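Local atomic coordinates of alkyl hydroperoxide reductase AhpD (Deinococcus radiodurans R1, PDB entry 6K40), a protein that belongs to the AhpD-like family and probably acts as a peroxiredoxin-type antioxidant enzyme that helps to break down peroxides. Residues E80-V85 against Q169-F174. Sequence-based numbering, arbitrary orientation.
Sequences ELLAVV and QVIAMF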
ATOM      1  N   GLU A  80       6.576  12.455   7.117  1.00 17.50           N
ATOM      2  CA  GLU A  80       6.276  11.553   6.011  1.00 18.51           C
ATOM      3  C   GLU A  80       5.813  10.193   6.507  1.00 18.08           C
ATOM      4  O   GLU A  80       5.001   9.542   5.844  1.00 18.15           O
ATOM      5  CB  GLU A  80       7.495  11.404   5.098  1.00 21.27           C
ATOM      6  CG  GLU A  80       7.963  12.707   4.449  1.00 23.58           C
ATOM      7  CD  GLU A  80       6.873  13.418   3.653  1.00 23.89           C
ATOM      8  OE1 GLU A  80       5.931  12.745   3.179  1.00 23.09           O
ATOM      9  OE2 GLU A  80       6.971  14.655   3.490  1.00 23.28           O
ATOM     10  N   LEU A  81       6.288   9.756   7.675  1.00 19.41           N
ATOM     11  CA  LEU A  81       5.769   8.528   8.269  1.00 21.11           C
ATOM     12  C   LEU A  81       4.279   8.662   8.559  1.00 20.42           C
ATOM     13  O   LEU A  81       3.472   7.793   8.186  1.00 21.40           O
ATOM     14  CB  LEU A  81       6.549   8.208   9.546  1.00 22.26           C
ATOM     15  CG  LEU A  81       6.168   6.977  10.365  1.00 23.10           C
ATOM     16  CD1 LEU A  81       6.589   5.717   9.638  1.00 22.00           C
ATOM     17  CD2 LEU A  81       6.817   7.035  11.740  1.00 22.57           C
ATOM     18  N   LEU A  82       3.898   9.766   9.205  1.00 18.13           N
ATOM     19  CA  LEU A  82       2.484  10.034   9.451  1.00 18.28           C
ATOM     20  C   LEU A  82       1.696  10.098   8.145  1.00 17.23           C
ATOM     21  O   LEU A  82       0.614   9.506   8.023  1.00 18.63           O
ATOM     22  CB  LEU A  82       2.333  11.336  10.240  1.00 19.14           C
ATOM     23  CG  LEU A  82       2.948  11.341  11.642  1.00 19.28           C
ATOM     24  CD1 LEU A  82       2.863  12.724  12.275  1.00 18.77           C
ATOM     25  CD2 LEU A  82       2.273  10.301  12.524  1.00 18.53           C
ATOM     26  N   ALA A  83       2.233  10.815   7.154  1.00 16.98           N
ATOM     27  CA  ALA A  83       1.562  10.953   5.865  1.00 16.98           C
ATOM     28  C   ALA A  83       1.313   9.597   5.220  1.00 17.88           C
ATOM     29  O   ALA A  83       0.222   9.330   4.705  1.00 20.99           O
ATOM     30  CB  ALA A  83       2.403  11.827   4.939  1.00 15.04           C
ATOM     31  N   VAL A  84       2.329   8.735   5.227  1.00 16.10           N
ATOM     32  CA  VAL A  84       2.225   7.431   4.585  1.00 15.26           C
ATOM     33  C   VAL A  84       1.196   6.566   5.298  1.00 18.95           C
ATOM     34  O   VAL A  84       0.367   5.909   4.653  1.00 17.48           O
ATOM     35  CB  VAL A  84       3.612   6.763   4.537  1.00 15.49           C
ATOM     36  CG1 VAL A  84       3.486   5.278   4.277  1.00 15.76           C
ATOM     37  CG2 VAL A  84       4.482   7.425   3.476  1.00 18.59           C
ATOM     38  N   VAL A  85       1.208   6.567   6.636  1.00 18.80           N
ATOM     39  CA  VAL A  85       0.234   5.764   7.374  1.00 17.46           C
ATOM     40  C   VAL A  85      -1.184   6.224   7.053  1.00 18.02           C
ATOM     41  O   VAL A  85      -2.066   5.414   6.726  1.00 19.32           O
ATOM     42  CB  VAL A  85       0.515   5.826   8.886  1.00 17.30           C
ATOM     43  CG1 VAL A  85      -0.672   5.274   9.670  1.00 16.75           C
ATOM     44  CG2 VAL A  85       1.781   5.057   9.220  1.00 16.81           C
ATOM     45  N   GLN A 169      -1.812  18.187  13.642  1.00 18.69           N
ATOM     46  CA  GLN A 169      -2.065  18.950  12.427  1.00 18.89           C
ATOM     47  C   GLN A 169      -1.718  18.148  11.183  1.00 16.79           C
ATOM     48  O   GLN A 169      -2.457  18.176  10.198  1.00 15.70           O
ATOM     49  CB  GLN A 169      -1.266  20.251  12.453  1.00 20.14           C
ATOM     50  CG  GLN A 169      -2.053  21.465  12.889  1.00 22.08           C
ATOM     51  CD  GLN A 169      -1.162  22.662  13.115  1.00 23.43           C
ATOM     52  OE1 GLN A 169      -1.413  23.743  12.586  1.00 26.70           O
ATOM     53  NE2 GLN A 169      -0.108  22.477  13.901  1.00 22.78           N
ATOM     54  N   VAL A 170      -0.598  17.427  11.206  1.00 18.00           N
ATOM     55  CA  VAL A 170      -0.184  16.671  10.024  1.00 17.44           C
ATOM     56  C   VAL A 170      -1.166  15.535   9.741  1.00 16.85           C
ATOM     57  O   VAL A 170      -1.581  15.321   8.593  1.00 16.90           O
ATOM     58  CB  VAL A 170       1.255  16.158  10.197  1.00 17.47           C
ATOM     59  CG1 VAL A 170       1.595  15.130   9.124  1.00 15.93           C
ATOM     60  CG2 VAL A 170       2.231  17.325  10.154  1.00 17.06           C
ATOM     61  N   ILE A 171      -1.550  14.790  10.781  1.00 17.06           N
ATOM     62  CA  ILE A 171      -2.502  13.693  10.597  1.00 18.13           C
ATOM     63  C   ILE A 171      -3.813  14.218  10.022  1.00 18.74           C
ATOM     64  O   ILE A 171      -4.360  13.667   9.053  1.00 19.95           O
ATOM     65  CB  ILE A 171      -2.728  12.946  11.924  1.00 17.30           C
ATOM     66  CG1 ILE A 171      -1.445  12.233  12.360  1.00 14.96           C
ATOM     67  CG2 ILE A 171      -3.882  11.954  11.787  1.00 15.69           C
ATOM     68  CD1 ILE A 171      -1.364  11.974  13.857  1.00 15.12           C
ATOM     69  N   ALA A 172      -4.327  15.309  10.594  1.00 17.83           N
ATOM     70  CA  ALA A 172      -5.597  15.849  10.121  1.00 17.37           C
ATOM     71  C   ALA A 172      -5.463  16.442   8.718  1.00 16.58           C
ATOM     72  O   ALA A 172      -6.374  16.316   7.886  1.00 17.95           O
ATOM     73  CB  ALA A 172      -6.111  16.880  11.126  1.00 18.56           C
ATOM     74  N   MET A 173      -4.319  17.060   8.420  1.00 16.33           N
ATOM     75  CA  MET A 173      -4.102  17.644   7.102  1.00 19.96           C
ATOM     76  C   MET A 173      -4.024  16.573   6.028  1.00 18.67           C
ATOM     77  O   MET A 173      -4.467  16.792   4.895  1.00 19.06           O
ATOM     78  CB  MET A 173      -2.820  18.481   7.121  1.00 25.87           C
ATOM     79  CG  MET A 173      -2.349  19.014   5.773  1.00 31.61           C
ATOM     80  SD  MET A 173      -3.596  19.914   4.828  1.00 37.64           S
ATOM     81  CE  MET A 173      -4.245  21.037   6.056  1.00 36.52           C
ATOM     82  N   PHE A 174      -3.502  15.398   6.363  1.00 17.53           N
ATOM     83  CA  PHE A 174      -3.511  14.351   5.355  1.00 18.76           C
ATOM     84  C   PHE A 174      -4.868  13.673   5.274  1.00 19.67           C
ATOM     85  O   PHE A 174      -5.259  13.220   4.194  1.00 20.09           O
ATOM     86  CB  PHE A 174      -2.375  13.363   5.606  1.00 16.81           C
ATOM     87  CG  PHE A 174      -1.073  13.847   5.059  1.00 16.88           C
ATOM     88  CD1 PHE A 174      -0.810  13.759   3.702  1.00 17.88           C
ATOM     89  CD2 PHE A 174      -0.147  14.465   5.880  1.00 16.37           C
ATOM     90  CE1 PHE A 174       0.372  14.238   3.182  1.00 18.34           C
ATOM     91  CE2 PHE A 174       1.038  14.946   5.366  1.00 17.66           C
ATOM     92  CZ  PHE A 174       1.298  14.837   4.011  1.00 18.10           C
TER
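One face of the Phe174 ring is covered by the methyl of Ala83, while Val170 CG1, one turn earlier on the same helix, lies in the ring plane at its edge. Ala83 CB sits 3.4 Å from the centroid of the Phe174 ring and 16° off its normal. The methyl is displaced toward the rim, so its closest ring atom is Phe174 CZ, a tight carbon-carbon approach of 3.3 Å from Ala83 CB. This is a CH-pi contact, and alanine suits it: a single methyl lets the flat ring lie close against the backbone of helix 76-90, with Phe174 CG 4.0 Å from Ala83 CA. His99 meets the Phe174 ring edge-to-face and also hydrogen-bonds Glu80 OE1 through ND1, which links the aromatic group back to helix 76-90.

Leu82 makes the second group of contacts, and its forked end serves two residues. Leu82 CB, 4.0 Å from Val170 CG1, is joined there by CD1, the two side chains crossing at about a right angle; Leu82 CD2 reaches Ile171 CG1 at 4.2 Å. Beta-branched Val170 holds CG1 opposite its backbone N (chi1 168°), which brings this one methyl against both Leu82 and the Phe174 edge. Ile171 is long enough to face Leu82 with CG1 and also touch Ala136 and Leu139 of helix 127-141.

The segments run in the same general direction, their axes 9.1 Å apart at closest approach and crossing at -35°. They join helix 76-90, within the carboxymuconolactone decarboxylase family region, to the long helix 161-184 in the buried interior of this strandless, all-alpha fold. No hydrogen bond spans them; cohesion comes from dispersion, the CH-pi contact and buried apolar surface.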